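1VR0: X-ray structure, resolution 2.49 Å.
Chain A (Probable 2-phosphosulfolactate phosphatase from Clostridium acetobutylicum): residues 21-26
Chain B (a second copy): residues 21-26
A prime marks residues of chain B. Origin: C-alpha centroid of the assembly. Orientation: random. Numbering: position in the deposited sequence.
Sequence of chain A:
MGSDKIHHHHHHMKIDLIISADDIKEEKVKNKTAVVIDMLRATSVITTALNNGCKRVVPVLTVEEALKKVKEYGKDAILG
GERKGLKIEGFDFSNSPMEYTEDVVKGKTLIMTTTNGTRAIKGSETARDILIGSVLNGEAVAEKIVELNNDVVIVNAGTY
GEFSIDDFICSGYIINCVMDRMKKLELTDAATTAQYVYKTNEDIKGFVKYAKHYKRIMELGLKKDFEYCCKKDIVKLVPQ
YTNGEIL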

# COMPACT_ATOMS: atom_id res chain seq x y z
N ALA A 21 0.14 -8.21 6.26
CA ALA A 21 0.69 -9.57 6.38
C ALA A 21 0.61 -10.40 5.08
O ALA A 21 1.47 -11.24 4.84
N ASP A 22 -0.41 -10.14 4.26
CA ASP A 22 -0.56 -10.82 2.97
C ASP A 22 0.21 -10.16 1.84
O ASP A 22 0.15 -10.63 0.71
N ASP A 23 0.93 -9.08 2.13
CA ASP A 23 1.74 -8.41 1.12
C ASP A 23 3.25 -8.45 1.40
O ASP A 23 4.02 -7.79 0.73
N ILE A 24 3.67 -9.30 2.33
CA ILE A 24 5.08 -9.46 2.59
C ILE A 24 5.73 -10.26 1.45
O ILE A 24 5.22 -11.29 1.04
N LYS A 25 6.85 -9.78 0.95
CA LYS A 25 7.65 -10.54 -0.00
C LYS A 25 9.02 -10.61 0.63
O LYS A 25 9.53 -9.58 1.08
N GLU A 26 9.58 -11.81 0.70
CA GLU A 26 10.90 -12.05 1.30
C GLU A 26 11.98 -11.04 0.92
O GLU A 26 12.72 -10.55 1.77
N ALA B 21 1.80 -2.75 -9.79
CA ALA B 21 1.70 -3.89 -10.72
C ALA B 21 2.16 -5.23 -10.12
O ALA B 21 1.64 -6.27 -10.48
N ASP B 22 3.12 -5.18 -9.20
CA ASP B 22 3.61 -6.38 -8.51
C ASP B 22 2.79 -6.76 -7.29
O ASP B 22 3.11 -7.74 -6.63
N ASP B 23 1.74 -6.00 -6.99
CA ASP B 23 0.87 -6.31 -5.86
C ASP B 23 -0.57 -6.66 -6.27
O ASP B 23 -1.44 -6.77 -5.42
N ILE B 24 -0.80 -6.91 -7.55
CA ILE B 24 -2.10 -7.33 -8.00
C ILE B 24 -2.35 -8.78 -7.59
O ILE B 24 -1.51 -9.64 -7.78
N LYS B 25 -3.51 -9.06 -7.01
CA LYS B 25 -3.93 -10.43 -6.75
C LYS B 25 -5.27 -10.54 -7.44
O LYS B 25 -6.12 -9.66 -7.28
N GLU B 26 -5.43 -11.60 -8.24
CA GLU B 26 -6.66 -11.85 -9.00
C GLU B 26 -7.96 -11.64 -8.22
O GLU B 26 -8.89 -11.01 -8.72

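The two stretches belong to two copies of one chain related by an exact two-fold axis, so each contact described from chain A recurs with the roles of the copies exchanged. The segments run in roughly opposing directions, 153° apart measured from CA 22 to CA 25. Their nearest CA atoms are those of Asp23 and Asp23′, 7.3 Å apart, which places the symmetry axis beside this residue. The buried surface is small, 232 Å² summed over both sides, and comes from three residues of each copy.

Ala21 takes no part. It loses no area to the partner, and its methyl group stays 9.2 Å, measured from CB, from the nearest atom of the other stretch, Lys25′ NZ.

Asp22 contributes through its backbone. Its CA-to-CB bond points sideways, with chi1 at -72° (m) and chi2 at -34°, and the closest side-chain approach is 4.1 Å, from Asp22 CB to Lys25′ NZ. The polar contact is made instead by the carbonyl: Lys25′ NZ donates a hydrogen bond to Asp22 O at 2.9 Å. The carboxylate of Asp22 is therefore not the group that receives the lysine here, although it belongs to the same residue.

Asp23 is buried and sits at the centre. Its CA-to-CB bond is also sideways, but with chi1 at -69° (m) and chi2 at -62° the end of the side chain comes nearer the other copy. Asp23 OD1 lies 4.0 Å from Asp23′ OD1, a close approach of like charges that would be unfavourable if nothing lay between them. A water answers this problem: it donates a hydrogen bond to Asp23 OD1 and another to Asp23′ OD1, each at 2.5 Å, so that both of its protons are directed at carboxylate oxygens. The distances are short, and their equality is what a position on the two-fold axis would give. The lysine lies close by as well, with Asp23 OD1 3.4 Å from Lys25′ CE; the separation of Asp23 OD1 and Lys25′ NZ, 4.4 Å, is too long for a salt bridge but still puts a positive charge near the paired acids. Asp23 OD2 is engaged by a hydrogen bond elsewhere in the structure.

Ile24 turns its CA-to-CB bond away. In the m, t rotamer (chi1 -67°, chi2 168°) it buries nothing against the partner.

Lys25 is the residue that reaches across. Its CA-to-CB bond points toward the other stretch, and 50 Å² of the residue is covered there, the largest share in chain A. Chi1 is -68° (m), chi2 is off-well at 146°, chi3 is 173° (t) and chi4 is -83° (m); the chain is thus extended through chi3 and bends at its last torsion. Lys25 CE passes 3.3 Å from Asp23′ OD1, and Lys25 NZ donates to Asp22′ O at 2.9 Å, completing the reciprocal pair.

Glu26 is exposed and lies beyond reach of the partner stretch.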

# COMPACT_ATOMS: atom_id res chain seq x y z
CB ALA A 21 -0.00 -10.31 7.53
CB ASP A 22 -2.04 -10.89 2.58
CG ASP A 22 -2.82 -11.89 3.42
OD1 ASP A 22 -2.26 -12.93 3.81
OD2 ASP A 22 -4.00 -11.68 3.72
CB ASP A 23 1.25 -6.99 0.94
CG ASP A 23 -0.12 -6.95 0.30
OD1 ASP A 23 -0.20 -7.42 -0.88
OD2 ASP A 23 -1.10 -6.50 0.97
CB ILE A 24 5.32 -10.22 3.86
CG1 ILE A 24 4.86 -9.42 5.04
CG2 ILE A 24 6.77 -10.54 4.04
CD1 ILE A 24 4.81 -10.21 6.28
CB LYS A 25 7.68 -9.85 -1.37
CG LYS A 25 6.33 -9.84 -2.13
CD LYS A 25 6.19 -8.52 -2.94
CE LYS A 25 4.94 -8.45 -3.90
NZ LYS A 25 5.20 -9.12 -5.21
CB GLU A 26 11.43 -13.41 0.87
CG GLU A 26 11.42 -14.48 1.95
CD GLU A 26 12.46 -15.56 1.66
OE1 GLU A 26 13.44 -15.27 0.90
OE2 GLU A 26 12.31 -16.68 2.20
CB ALA B 21 2.47 -3.58 -12.01
CB ASP B 22 5.07 -6.19 -8.08
CG ASP B 22 6.03 -6.23 -9.26
OD1 ASP B 22 5.79 -6.98 -10.22
OD2 ASP B 22 7.05 -5.53 -9.27
CB ASP B 23 0.91 -5.18 -4.86
CG ASP B 23 2.25 -5.09 -4.17
OD1 ASP B 23 2.60 -6.09 -3.48
OD2 ASP B 23 2.97 -4.06 -4.37
CB ILE B 24 -2.21 -7.26 -9.49
CG1 ILE B 24 -2.15 -5.83 -9.95
CG2 ILE B 24 -3.51 -7.85 -9.96
CD1 ILE B 24 -1.99 -5.72 -11.41
CB LYS B 25 -4.04 -10.68 -5.24
CG LYS B 25 -2.69 -10.69 -4.48
CD LYS B 25 -2.88 -10.10 -3.05
CE LYS B 25 -1.64 -10.19 -2.11
NZ LYS B 25 -1.53 -11.53 -1.44
CB GLU B 26 -6.69 -13.30 -9.47
CG GLU B 26 -6.46 -13.49 -10.96
CD GLU B 26 -7.08 -14.81 -11.44
OE1 GLU B 26 -8.01 -15.33 -10.75
OE2 GLU B 26 -6.64 -15.31 -12.51
O HOH W 1 1.41 -8.18 -2.69